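Local structure of acyl-CoA dehydrogenase (Mycobacterium thermoresistibile, 3PFD) at residues I112-E117 with A248-D253; M182-P187 with N192-F197; A32-E37 with A91-S96; R27-A32 with S62-I67; I305-L310 with K334-D339. The protein probably catalyses the FAD-dependent alpha,beta-dehydrogenation of saturated acyl-CoA thioesters to 2,3-dehydroacyl-CoA, and binds reduced flavin adenine dinucleotide. All coordinates share one frame; numbering follows the deposited sequence.

Overall arrangement
Interactions 3 and 4 are neighbours in the N-terminal helical domain, their centres about 10 Å apart: both use helix 24-47 and share Ala32. Interaction 1 joins the later part of helix 95-114 to helix 244-253; interaction 3 touches the residues leading into the start of helix 95-114, and the two centres are about 29 Å apart. Interaction 2, in the beta domain, is centred about 15 Å from the centre of interaction 1. The bound dihydro-FAD is about 7 Å from the side chain of Met182 in interaction 2 and about 10 Å from that of Thr251 in interaction 1. Interaction 5 belongs to the C-terminal helical domain, with nearest atoms about 4 Å from interaction 4.

Interaction 1 of 5, residues I112-E117 with A248-D253; sequences ILRGSE and ALATLD
Leu113 and Arg114, late in helix 95-114, reach in turn toward Ala250 on helix 244-253. The two side chains set off alike, each with CG anti to its own carbonyl carbon (chi1 -73° in Leu113, -57° in Arg114), but they meet the opposing helix differently. Leu113 presents a single methyl: CD1 lies 3.9 Å from Ala250 O and 4.3 Å from Ala250 CB, and it comes within 4.2 Å of Thr251 N. Arg114 bends at chi2 (-73°), which brings its guanidinium round to the same alanine, where NH2 stands 3.7 Å from Ala250 CB in an oblique approach. Thr251 adds a little backbone surface; its hydroxyl turns into its own helix, to Thr247 O, while its side chain packs on Leu106 and Met109 of helix 95-114. The nearest CA atoms, those of Leu113 and Thr251, are 7.8 Å apart, and just 123 Å² is buried between the segments. The contact thus joins the N-terminal and C-terminal helical domains of the acyl-CoA dehydrogenase fold through dispersion between a leucine and an alanine methyl, with a guanidinium nitrogen of Arg114 beside them, and with neither a salt bridge nor a hydrogen bond between the segments to give it direction.

Interaction 2 of 5, residues M182-P187 with N192-F197; sequences MAVTDP and NGISAF
Two backbone bonds tie Ala183 to Ser195. Ser195 N gives to Ala183 O at 2.8 Å, nearly straight at 172°, and Ala183 N gives to Ser195 O at 3.0 Å, making this an antiparallel hydrogen-bonded pair. Toward the turn, Gly193 O takes two backbone donors: Thr185 N at 2.8 Å, tilted from the carbonyl plane, and Asp186 N at 3.0 Å, in that plane and on a lone pair. The hydroxyls of Thr185 and Ser195 add a side-chain bond, OG1 to OG 2.8 Å; the serine OG is also bonded to Gly242 N. With Thr185 OG1 between backbone N and carbonyl carbon (chi1 44°), its methyl CG2 is left to meet the edge of the Phe197 ring, 3.9 Å from CZ and in the ring plane. Phe197 itself stacks edge-to-face with Trp161. On the other face of the sheet Met182, Val184, Ile194 and Ala196 pack together: Met182 SD lies 3.7 Å from Ala196 CB, and the side chains of Val184 and Ile194 pass at a slant, CG2 of Val184 3.9 Å from CD1 of Ile194. The strands 178-184 and 194-200 form a beta hairpin in the middle beta domain. Backbone bonds set its register, the doubly gripped Gly193 carbonyl and the hydroxyl pair add hold near the turn, and apolar packing covers the Met182 face.

Interaction 3 of 5, residues A32-E37 with A91-S96; sequences ALAEKE and ARVDCS
Glu35 of helix 24-47 and Arg92 of segment 91-96 are joined by a salt bridge at the outer side of this contact. Starting at CB, the glutamate chain leaves its helix beside the other segment, and Glu35 CG passes 4.1 Å from Arg92 NH1 and 4.3 Å from Val93 CG1, the latter a glancing apolar touch. Beyond CG the chain runs extended, which carries the carboxylate out to the arginine. CD stands in the guanidinium plane at its edge, and OE2 receives Arg92 NH1 at 2.9 Å with an N-H...O angle of 165°. The oxygen is met on its anti side, with the nitrogen 32° out of the carboxylate plane, and the two planar groups are turned 48° apart; a single bond therefore carries the pair, without the flat two-pronged arrangement. Helices 24-47, 80-91 and 95-114 belong to the N-terminal helical domain of the acyl-CoA dehydrogenase fold, and the contact brings the first of them against the link between the other two. Arg92, extended from CG to NE, has a second carboxylate partner: NH2 makes a salt bridge to Asp272 on helix 256-280 of the C-terminal domain. Deeper in, Ala34 CB rests 3.7 Å from Val93 CG2, the branch that sits between backbone N and carbonyl carbon of Val93. Val93 also packs on Ile38 and Ala39, one turn further along helix 24-47.

Interaction 4 of 5, residues R27-A32 with S62-I67; sequences REAIRA and SGFSAI
Ile30, in the middle of a regular helical turn, faces Phe64 in the loop that follows helix 53-61, with their CA atoms 7.8 Å apart. Gly63, with positive phi, ends the preceding helix in a Schellman motif, and Phe64 is the next residue, its CB directed at helix 24-47. The main contact is a CH-pi interaction: the terminal methyl CD1 of Ile30 sits over one face of the phenylalanine ring, 4.2 Å from the centroid and 19° off the ring normal. It is displaced toward the rim on the CG side, and Phe64 CG is the ring atom nearest to it, at 4.0 Å. Ile30 reaches the ring because CG1 lies anti to the backbone N (chi1 -174°) and the chain then turns at chi2 (60°), bringing the methyl over the face while the two side chains cross at a slant. A second, looser touch comes from the preceding residue. Ala29 CB approaches the far end of the ring obliquely, 4.2 Å from CZ, and the ring is thus met along its length, from CG to CZ, by two successive residues of one helical turn. The contact is wholly apolar and buries 132 Å² between the segments. Around it, Leu59 of helix 53-61 touches both Ile30 and Phe64, Leu26 of helix 24-47 packs on Phe64, and Glu89 of helix 80-91 lies against Ile30, placing the ring between the first two helices of the N-terminal helical domain with the third beside the isoleucine.

Interaction 5 of 5, residues I305-L310 with K334-D339; sequences IEAARL and KCFASD
Phe336 opens the second segment's part in the contact with Ala307 and Ala308. Its CG is anti to the backbone N (chi1 -173°), which sends the ring across to helix 292-321, where it arrives edge-on. CE2 is 3.8 Å from Ala307 CB and 3.5 Å from Ala308 N, the latter in the ring plane, while CD2 lies 3.8 Å from Ala308 CB. The ring also packs on Met303 of the second subunit, as Ala307 does on Met311 of that subunit. Next in order, Ala337 supplies the close backbone approach: its CA is 4.8 Å from the CA of Ala308, and the two CB atoms are 3.9 Å apart. The short helical segments run nearly antiparallel, 154° between their directions, with axes 8.9 Å apart at closest approach. This is packing of helices 292-321 and 326-352 within the C-terminal helical domain. The next two residues turn their polar groups elsewhere: Ser338 OG bonds to Asn380, and Asp339 makes a salt bridge to Arg384. With small alanines at the crossing and an aromatic edge beside them, the buried interface between the two segments rests on apolar packing, and the charged groups are kept to other faces of the helices.

Interaction 1 of 5, residues I112-E117 with A248-D253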
# COMPACT_ATOMS: atom_id res chain seq x y z
N ILE C 112 3.76 -30.92 -24.94
CA ILE C 112 3.50 -30.21 -26.19
C ILE C 112 4.78 -29.53 -26.69
O ILE C 112 5.07 -29.56 -27.88
CB ILE C 112 2.33 -29.18 -26.04
CG1 ILE C 112 0.98 -29.90 -25.96
CG2 ILE C 112 2.33 -28.19 -27.20
CD1 ILE C 112 -0.10 -29.13 -25.18
N LEU C 113 5.53 -28.94 -25.77
CA LEU C 113 6.74 -28.18 -26.12
C LEU C 113 7.94 -29.05 -26.55
O LEU C 113 8.69 -28.68 -27.44
CB LEU C 113 7.15 -27.26 -24.95
CG LEU C 113 6.31 -25.99 -24.66
CD1 LEU C 113 6.64 -25.38 -23.29
CD2 LEU C 113 6.44 -24.95 -25.76
N ARG C 114 8.10 -30.22 -25.91
CA ARG C 114 9.35 -30.96 -26.01
C ARG C 114 9.15 -32.46 -26.29
O ARG C 114 10.13 -33.17 -26.51
CB ARG C 114 10.21 -30.77 -24.74
CG ARG C 114 10.58 -29.30 -24.37
CD ARG C 114 11.64 -28.64 -25.28
NE ARG C 114 12.18 -27.42 -24.65
CZ ARG C 114 11.77 -26.17 -24.88
NH1 ARG C 114 10.82 -25.90 -25.78
NH2 ARG C 114 12.32 -25.17 -24.22
N GLY C 115 7.90 -32.93 -26.28
CA GLY C 115 7.61 -34.35 -26.49
C GLY C 115 7.66 -34.78 -27.95
O GLY C 115 7.51 -33.95 -28.86
N SER C 116 7.88 -36.07 -28.18
CA SER C 116 7.93 -36.64 -29.52
C SER C 116 6.52 -36.82 -30.04
O SER C 116 5.58 -36.95 -29.26
CB SER C 116 8.61 -38.00 -29.50
OG SER C 116 7.84 -38.93 -28.76
N GLU C 117 6.37 -36.84 -31.36
CA GLU C 117 5.09 -37.13 -31.99
C GLU C 117 4.52 -38.43 -31.44
O GLU C 117 3.33 -38.50 -31.09
CB GLU C 117 5.25 -37.23 -33.50
CG GLU C 117 6.14 -36.16 -34.09
CD GLU C 117 5.60 -34.75 -33.84
OE1 GLU C 117 4.38 -34.56 -34.03
OE2 GLU C 117 6.40 -33.86 -33.47
N ALA C 248 10.40 -28.02 -17.35
CA ALA C 248 9.60 -27.47 -16.24
C ALA C 248 9.62 -25.94 -16.25
O ALA C 248 8.57 -25.31 -16.13
CB ALA C 248 10.10 -28.01 -14.89
N LEU C 249 10.80 -25.35 -16.42
CA LEU C 249 10.93 -23.89 -16.46
C LEU C 249 10.22 -23.28 -17.67
O LEU C 249 9.55 -22.26 -17.55
CB LEU C 249 12.40 -23.48 -16.47
CG LEU C 249 13.29 -23.83 -15.27
CD1 LEU C 249 14.69 -23.21 -15.48
CD2 LEU C 249 12.65 -23.37 -13.94
N ALA C 250 10.38 -23.91 -18.83
CA ALA C 250 9.71 -23.46 -20.05
C ALA C 250 8.18 -23.60 -19.95
O ALA C 250 7.46 -22.75 -20.46
CB ALA C 250 10.26 -24.23 -21.27
N THR C 251 7.70 -24.66 -19.29
CA THR C 251 6.27 -24.87 -19.05
C THR C 251 5.68 -23.67 -18.31
O THR C 251 4.69 -23.09 -18.76
CB THR C 251 6.02 -26.16 -18.23
OG1 THR C 251 6.44 -27.29 -19.00
CG2 THR C 251 4.54 -26.34 -17.85
N LEU C 252 6.31 -23.28 -17.20
CA LEU C 252 5.86 -22.14 -16.37
C LEU C 252 5.79 -20.83 -17.15
O LEU C 252 4.87 -20.03 -16.96
CB LEU C 252 6.73 -22.01 -15.13
CG LEU C 252 6.64 -23.14 -14.09
CD1 LEU C 252 7.75 -22.99 -13.06
CD2 LEU C 252 5.26 -23.18 -13.40
N ASP C 253 6.75 -20.60 -18.05
CA ASP C 253 6.72 -19.45 -18.96
C ASP C 253 5.41 -19.39 -19.73
O ASP C 253 4.82 -18.29 -19.92
CB ASP C 253 7.84 -19.53 -20.01
CG ASP C 253 9.18 -19.00 -19.50
OD1 ASP C 253 9.19 -18.29 -18.46
OD2 ASP C 253 10.21 -19.31 -20.15

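Interaction 2 of 5, residues M182-P187 with N192-F197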
# COMPACT_ATOMS: atom_id res chain seq x y z
N MET C 182 8.25 -35.29 -12.88
CA MET C 182 9.71 -35.13 -12.96
C MET C 182 10.38 -35.98 -11.91
O MET C 182 9.91 -36.06 -10.77
CB MET C 182 10.22 -33.70 -12.80
CG MET C 182 9.30 -32.58 -13.12
SD MET C 182 8.68 -32.51 -14.80
CE MET C 182 6.96 -32.69 -14.45
N ALA C 183 11.50 -36.58 -12.29
CA ALA C 183 12.27 -37.41 -11.39
C ALA C 183 13.74 -37.34 -11.79
O ALA C 183 14.07 -37.00 -12.93
CB ALA C 183 11.76 -38.84 -11.43
N VAL C 184 14.62 -37.60 -10.83
CA VAL C 184 16.05 -37.60 -11.01
C VAL C 184 16.48 -38.82 -11.82
O VAL C 184 16.14 -39.96 -11.49
CB VAL C 184 16.76 -37.59 -9.66
CG1 VAL C 184 18.28 -37.54 -9.81
CG2 VAL C 184 16.27 -36.40 -8.82
N THR C 185 17.18 -38.58 -12.92
CA THR C 185 17.84 -39.67 -13.64
C THR C 185 19.33 -39.73 -13.28
O THR C 185 19.95 -40.77 -13.41
CB THR C 185 17.62 -39.60 -15.16
OG1 THR C 185 17.80 -38.25 -15.62
CG2 THR C 185 16.20 -40.07 -15.49
N ASP C 186 19.88 -38.61 -12.82
CA ASP C 186 21.27 -38.58 -12.37
C ASP C 186 21.50 -37.55 -11.26
O ASP C 186 21.58 -36.34 -11.53
CB ASP C 186 22.25 -38.37 -13.53
CG ASP C 186 23.70 -38.66 -13.14
OD1 ASP C 186 24.03 -38.58 -11.93
OD2 ASP C 186 24.51 -38.93 -14.03
N PRO C 187 21.60 -38.05 -10.01
CA PRO C 187 21.80 -37.26 -8.79
C PRO C 187 23.02 -36.35 -8.87
O PRO C 187 23.01 -35.29 -8.26
CB PRO C 187 22.00 -38.33 -7.72
CG PRO C 187 21.26 -39.53 -8.23
CD PRO C 187 21.37 -39.49 -9.72
N ASN C 192 20.58 -30.55 -14.22
CA ASN C 192 20.81 -31.18 -15.52
C ASN C 192 20.68 -32.71 -15.48
O ASN C 192 20.91 -33.38 -16.49
CB ASN C 192 22.19 -30.78 -16.10
CG ASN C 192 22.13 -29.51 -16.94
OD1 ASN C 192 21.15 -29.25 -17.62
ND2 ASN C 192 23.20 -28.71 -16.90
N GLY C 193 20.30 -33.23 -14.32
CA GLY C 193 20.06 -34.66 -14.14
C GLY C 193 18.63 -34.97 -13.80
O GLY C 193 18.33 -36.03 -13.27
N ILE C 194 17.72 -34.04 -14.14
CA ILE C 194 16.27 -34.27 -13.98
C ILE C 194 15.65 -34.65 -15.32
O ILE C 194 15.96 -34.06 -16.34
CB ILE C 194 15.51 -33.01 -13.44
CG1 ILE C 194 16.16 -32.47 -12.16
CG2 ILE C 194 13.99 -33.28 -13.27
CD1 ILE C 194 15.82 -33.17 -10.92
N SER C 195 14.74 -35.62 -15.30
CA SER C 195 13.97 -35.92 -16.50
C SER C 195 12.46 -35.82 -16.26
O SER C 195 11.99 -35.77 -15.13
CB SER C 195 14.38 -37.28 -17.08
OG SER C 195 15.77 -37.30 -17.33
N ALA C 196 11.71 -35.81 -17.36
CA ALA C 196 10.25 -35.70 -17.30
C ALA C 196 9.60 -36.86 -18.05
O ALA C 196 10.04 -37.23 -19.15
CB ALA C 196 9.80 -34.36 -17.86
N PHE C 197 8.55 -37.44 -17.44
CA PHE C 197 7.87 -38.62 -17.96
C PHE C 197 6.35 -38.50 -17.91
O PHE C 197 5.78 -37.87 -16.99
CB PHE C 197 8.25 -39.87 -17.15
CG PHE C 197 9.73 -40.06 -16.98
CD1 PHE C 197 10.44 -40.88 -17.86
CD2 PHE C 197 10.41 -39.44 -15.92
CE1 PHE C 197 11.82 -41.08 -17.69
CE2 PHE C 197 11.79 -39.61 -15.76
CZ PHE C 197 12.50 -40.43 -16.63

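Interaction 3 of 5, residues A32-E37 with A91-S96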
# COMPACT_ATOMS: atom_id res chain seq x y z
N ALA C 32 -21.65 -17.78 -20.38
CA ALA C 32 -23.00 -18.36 -20.30
C ALA C 32 -22.94 -19.75 -19.69
O ALA C 32 -23.70 -20.08 -18.79
CB ALA C 32 -23.68 -18.38 -21.67
N LEU C 33 -22.00 -20.56 -20.16
CA LEU C 33 -21.80 -21.89 -19.59
C LEU C 33 -21.41 -21.81 -18.11
O LEU C 33 -21.97 -22.53 -17.29
CB LEU C 33 -20.73 -22.65 -20.37
CG LEU C 33 -20.63 -24.12 -19.97
CD1 LEU C 33 -20.39 -24.91 -21.21
CD2 LEU C 33 -19.55 -24.39 -18.93
N ALA C 34 -20.47 -20.93 -17.77
CA ALA C 34 -20.08 -20.80 -16.38
C ALA C 34 -21.25 -20.38 -15.50
O ALA C 34 -21.49 -20.99 -14.46
CB ALA C 34 -18.90 -19.88 -16.22
N GLU C 35 -22.01 -19.37 -15.92
CA GLU C 35 -23.09 -18.85 -15.08
C GLU C 35 -24.26 -19.85 -14.96
O GLU C 35 -24.88 -19.96 -13.91
CB GLU C 35 -23.56 -17.47 -15.56
CG GLU C 35 -22.69 -16.33 -14.98
CD GLU C 35 -23.04 -14.96 -15.51
OE1 GLU C 35 -23.93 -14.85 -16.38
OE2 GLU C 35 -22.41 -13.97 -15.07
N LYS C 36 -24.53 -20.58 -16.04
CA LYS C 36 -25.65 -21.51 -16.08
C LYS C 36 -25.28 -22.87 -15.46
O LYS C 36 -26.03 -23.39 -14.65
CB LYS C 36 -26.16 -21.71 -17.52
CG LYS C 36 -26.83 -20.48 -18.15
CD LYS C 36 -27.09 -20.72 -19.66
CE LYS C 36 -27.86 -19.56 -20.32
NZ LYS C 36 -27.84 -19.67 -21.81
N GLU C 37 -24.13 -23.41 -15.85
CA GLU C 37 -23.77 -24.81 -15.55
C GLU C 37 -22.76 -25.00 -14.41
O GLU C 37 -22.64 -26.11 -13.87
CB GLU C 37 -23.24 -25.52 -16.80
CG GLU C 37 -24.17 -25.48 -18.02
CD GLU C 37 -25.45 -26.31 -17.87
OE1 GLU C 37 -25.53 -27.19 -16.97
OE2 GLU C 37 -26.39 -26.08 -18.68
N ALA C 91 -13.09 -19.03 -13.48
CA ALA C 91 -12.63 -18.66 -12.12
C ALA C 91 -13.51 -17.59 -11.45
O ALA C 91 -13.63 -17.53 -10.21
CB ALA C 91 -11.18 -18.19 -12.16
N ARG C 92 -14.10 -16.75 -12.31
CA ARG C 92 -15.08 -15.74 -11.91
C ARG C 92 -16.22 -16.35 -11.11
O ARG C 92 -16.81 -15.65 -10.27
CB ARG C 92 -15.64 -15.05 -13.17
CG ARG C 92 -16.48 -13.80 -12.94
CD ARG C 92 -16.76 -13.07 -14.26
NE ARG C 92 -17.87 -12.14 -14.07
CZ ARG C 92 -19.16 -12.47 -14.18
NH1 ARG C 92 -19.54 -13.70 -14.56
NH2 ARG C 92 -20.10 -11.54 -13.94
N VAL C 93 -16.58 -17.61 -11.39
CA VAL C 93 -17.69 -18.24 -10.64
C VAL C 93 -17.25 -19.41 -9.74
O VAL C 93 -17.93 -19.72 -8.73
CB VAL C 93 -18.89 -18.65 -11.53
CG1 VAL C 93 -19.49 -17.43 -12.31
CG2 VAL C 93 -18.53 -19.80 -12.50
N ASP C 94 -16.12 -20.04 -10.07
CA ASP C 94 -15.67 -21.17 -9.28
C ASP C 94 -14.21 -21.48 -9.57
O ASP C 94 -13.88 -21.99 -10.64
CB ASP C 94 -16.54 -22.38 -9.58
CG ASP C 94 -16.15 -23.60 -8.81
OD1 ASP C 94 -14.95 -23.76 -8.48
OD2 ASP C 94 -17.04 -24.43 -8.59
N CYS C 95 -13.36 -21.16 -8.62
CA CYS C 95 -11.92 -21.26 -8.85
C CYS C 95 -11.50 -22.73 -8.90
O CYS C 95 -10.69 -23.09 -9.76
CB CYS C 95 -11.15 -20.48 -7.80
SG CYS C 95 -9.37 -20.31 -8.09
N SER C 96 -12.08 -23.59 -8.06
CA SER C 96 -11.74 -25.02 -8.18
C SER C 96 -12.01 -25.55 -9.59
O SER C 96 -11.20 -26.28 -10.16
CB SER C 96 -12.44 -25.88 -7.14
OG SER C 96 -12.08 -25.48 -5.83

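Interaction 4 of 5, residues R27-A32 with S62-I67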
# COMPACT_ATOMS: atom_id res chain seq x y z
N ARG C 27 -15.85 -15.24 -25.16
CA ARG C 27 -16.16 -14.79 -23.82
C ARG C 27 -17.63 -14.95 -23.49
O ARG C 27 -17.96 -15.44 -22.41
CB ARG C 27 -15.72 -13.35 -23.59
CG ARG C 27 -15.72 -12.97 -22.09
CD ARG C 27 -15.44 -11.50 -21.89
NE ARG C 27 -14.07 -11.12 -22.22
CZ ARG C 27 -13.01 -11.26 -21.41
NH1 ARG C 27 -11.82 -10.85 -21.81
NH2 ARG C 27 -13.11 -11.81 -20.20
N GLU C 28 -18.51 -14.56 -24.42
CA GLU C 28 -19.96 -14.66 -24.21
C GLU C 28 -20.39 -16.12 -24.00
O GLU C 28 -21.20 -16.42 -23.11
CB GLU C 28 -20.73 -13.97 -25.37
CG GLU C 28 -20.47 -12.44 -25.46
CD GLU C 28 -21.20 -11.71 -26.61
OE1 GLU C 28 -21.80 -10.65 -26.33
OE2 GLU C 28 -21.15 -12.15 -27.79
N ALA C 29 -19.84 -17.03 -24.81
CA ALA C 29 -20.12 -18.46 -24.72
C ALA C 29 -19.62 -19.09 -23.42
O ALA C 29 -20.36 -19.84 -22.78
CB ALA C 29 -19.54 -19.20 -25.91
N ILE C 30 -18.37 -18.82 -23.02
CA ILE C 30 -17.86 -19.38 -21.77
C ILE C 30 -18.53 -18.80 -20.54
O ILE C 30 -18.80 -19.53 -19.60
CB ILE C 30 -16.31 -19.38 -21.61
CG1 ILE C 30 -15.90 -20.13 -20.34
CG2 ILE C 30 -15.75 -17.98 -21.63
CD1 ILE C 30 -16.35 -21.60 -20.30
N ARG C 31 -18.82 -17.50 -20.55
CA ARG C 31 -19.58 -16.88 -19.45
C ARG C 31 -20.95 -17.51 -19.27
O ARG C 31 -21.40 -17.70 -18.14
CB ARG C 31 -19.76 -15.37 -19.62
CG ARG C 31 -20.48 -14.73 -18.42
CD ARG C 31 -20.42 -13.24 -18.41
NE ARG C 31 -19.12 -12.80 -17.90
CZ ARG C 31 -18.84 -11.55 -17.51
NH1 ARG C 31 -19.76 -10.59 -17.57
NH2 ARG C 31 -17.62 -11.28 -17.06
N ALA C 32 -21.65 -17.78 -20.38
CA ALA C 32 -23.00 -18.36 -20.30
C ALA C 32 -22.94 -19.75 -19.69
O ALA C 32 -23.70 -20.08 -18.79
CB ALA C 32 -23.68 -18.38 -21.67
N SER C 62 -19.08 -29.35 -23.83
CA SER C 62 -19.08 -28.18 -24.71
C SER C 62 -17.68 -27.91 -25.30
O SER C 62 -17.49 -26.92 -26.00
CB SER C 62 -19.60 -26.96 -23.97
OG SER C 62 -18.62 -26.54 -23.03
N GLY C 63 -16.72 -28.80 -25.02
CA GLY C 63 -15.36 -28.69 -25.55
C GLY C 63 -14.55 -27.52 -25.01
O GLY C 63 -13.70 -27.00 -25.71
N PHE C 64 -14.81 -27.11 -23.77
CA PHE C 64 -14.08 -26.01 -23.14
C PHE C 64 -12.98 -26.42 -22.16
O PHE C 64 -12.35 -25.57 -21.54
CB PHE C 64 -15.05 -25.03 -22.46
CG PHE C 64 -15.60 -23.99 -23.39
CD1 PHE C 64 -14.77 -23.01 -23.94
CD2 PHE C 64 -16.95 -23.98 -23.72
CE1 PHE C 64 -15.27 -22.06 -24.81
CE2 PHE C 64 -17.46 -23.01 -24.58
CZ PHE C 64 -16.61 -22.05 -25.13
N SER C 65 -12.70 -27.72 -22.07
CA SER C 65 -11.85 -28.21 -20.98
C SER C 65 -10.35 -28.16 -21.25
O SER C 65 -9.56 -28.20 -20.30
CB SER C 65 -12.27 -29.61 -20.57
OG SER C 65 -11.84 -30.54 -21.54
N ALA C 66 -9.95 -28.12 -22.52
CA ALA C 66 -8.53 -28.09 -22.85
C ALA C 66 -8.30 -27.51 -24.25
O ALA C 66 -7.73 -28.19 -25.13
CB ALA C 66 -7.92 -29.51 -22.72
N ILE C 67 -8.76 -26.27 -24.46
CA ILE C 67 -8.82 -25.70 -25.81
C ILE C 67 -7.45 -25.41 -26.44
O ILE C 67 -7.37 -25.17 -27.64
CB ILE C 67 -9.73 -24.46 -25.91
CG1 ILE C 67 -9.09 -23.26 -25.20
CG2 ILE C 67 -11.14 -24.78 -25.38
CD1 ILE C 67 -9.97 -22.03 -25.18

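Interaction 5 of 5, residues I305-L310 with K334-D339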
# COMPACT_ATOMS: atom_id res chain seq x y z
N ILE C 305 -7.98 -4.37 -11.52
CA ILE C 305 -8.37 -5.57 -12.29
C ILE C 305 -8.11 -5.43 -13.80
O ILE C 305 -7.66 -6.38 -14.47
CB ILE C 305 -9.84 -5.94 -12.09
CG1 ILE C 305 -10.10 -6.42 -10.66
CG2 ILE C 305 -10.26 -7.02 -13.10
CD1 ILE C 305 -11.59 -6.56 -10.33
N GLU C 306 -8.40 -4.24 -14.35
CA GLU C 306 -8.23 -4.05 -15.80
C GLU C 306 -6.74 -4.03 -16.16
O GLU C 306 -6.36 -4.60 -17.17
CB GLU C 306 -8.95 -2.78 -16.29
CG GLU C 306 -8.79 -2.48 -17.80
CD GLU C 306 -9.35 -3.61 -18.73
OE1 GLU C 306 -10.09 -4.51 -18.27
OE2 GLU C 306 -9.05 -3.58 -19.93
N ALA C 307 -5.91 -3.39 -15.34
CA ALA C 307 -4.46 -3.43 -15.56
C ALA C 307 -3.92 -4.87 -15.52
O ALA C 307 -3.18 -5.29 -16.41
CB ALA C 307 -3.71 -2.56 -14.54
N ALA C 308 -4.33 -5.61 -14.50
CA ALA C 308 -3.92 -7.02 -14.39
C ALA C 308 -4.37 -7.82 -15.63
O ALA C 308 -3.58 -8.60 -16.17
CB ALA C 308 -4.49 -7.61 -13.15
N ARG C 309 -5.62 -7.62 -16.06
CA ARG C 309 -6.17 -8.35 -17.22
C ARG C 309 -5.32 -8.12 -18.49
O ARG C 309 -4.89 -9.08 -19.15
CB ARG C 309 -7.66 -7.99 -17.45
CG ARG C 309 -8.28 -8.67 -18.68
CD ARG C 309 -9.74 -8.26 -18.96
NE ARG C 309 -10.66 -8.86 -17.99
CZ ARG C 309 -11.27 -8.20 -17.00
NH1 ARG C 309 -11.08 -6.89 -16.84
NH2 ARG C 309 -12.08 -8.86 -16.17
N LEU C 310 -5.09 -6.85 -18.83
CA LEU C 310 -4.30 -6.52 -19.99
C LEU C 310 -2.87 -7.08 -19.96
O LEU C 310 -2.34 -7.52 -21.00
CB LEU C 310 -4.26 -5.00 -20.18
CG LEU C 310 -5.66 -4.45 -20.42
CD1 LEU C 310 -5.66 -2.93 -20.21
CD2 LEU C 310 -6.11 -4.84 -21.86
N LYS C 334 1.50 -12.89 -13.62
CA LYS C 334 1.02 -13.78 -12.57
C LYS C 334 1.11 -13.09 -11.17
O LYS C 334 0.13 -13.09 -10.40
CB LYS C 334 1.77 -15.12 -12.62
CG LYS C 334 1.20 -16.28 -11.71
CD LYS C 334 1.66 -16.10 -10.25
CE LYS C 334 1.56 -17.37 -9.42
NZ LYS C 334 1.83 -17.10 -7.95
N CYS C 335 2.28 -12.50 -10.87
CA CYS C 335 2.49 -11.84 -9.57
C CYS C 335 1.51 -10.68 -9.38
O CYS C 335 0.84 -10.60 -8.35
CB CYS C 335 3.95 -11.34 -9.44
SG CYS C 335 4.36 -10.65 -7.82
N PHE C 336 1.41 -9.80 -10.37
CA PHE C 336 0.50 -8.62 -10.26
C PHE C 336 -0.97 -9.02 -10.14
O PHE C 336 -1.69 -8.56 -9.24
CB PHE C 336 0.68 -7.68 -11.46
CG PHE C 336 -0.07 -6.37 -11.34
CD1 PHE C 336 0.29 -5.42 -10.37
CD2 PHE C 336 -1.14 -6.08 -12.18
CE1 PHE C 336 -0.39 -4.21 -10.26
CE2 PHE C 336 -1.83 -4.86 -12.10
CZ PHE C 336 -1.46 -3.92 -11.13
N ALA C 337 -1.45 -9.86 -11.06
CA ALA C 337 -2.86 -10.28 -10.99
C ALA C 337 -3.22 -10.92 -9.66
O ALA C 337 -4.30 -10.67 -9.13
CB ALA C 337 -3.25 -11.21 -12.14
N SER C 338 -2.33 -11.74 -9.12
CA SER C 338 -2.65 -12.44 -7.86
C SER C 338 -2.61 -11.47 -6.69
O SER C 338 -3.45 -11.56 -5.79
CB SER C 338 -1.71 -13.64 -7.61
OG SER C 338 -0.35 -13.25 -7.65
N ASP C 339 -1.66 -10.54 -6.70
CA ASP C 339 -1.67 -9.46 -5.70
C ASP C 339 -2.96 -8.66 -5.81
O ASP C 339 -3.58 -8.33 -4.79
CB ASP C 339 -0.44 -8.53 -5.83
CG ASP C 339 0.84 -9.19 -5.36
OD1 ASP C 339 0.78 -10.27 -4.78
OD2 ASP C 339 1.92 -8.63 -5.59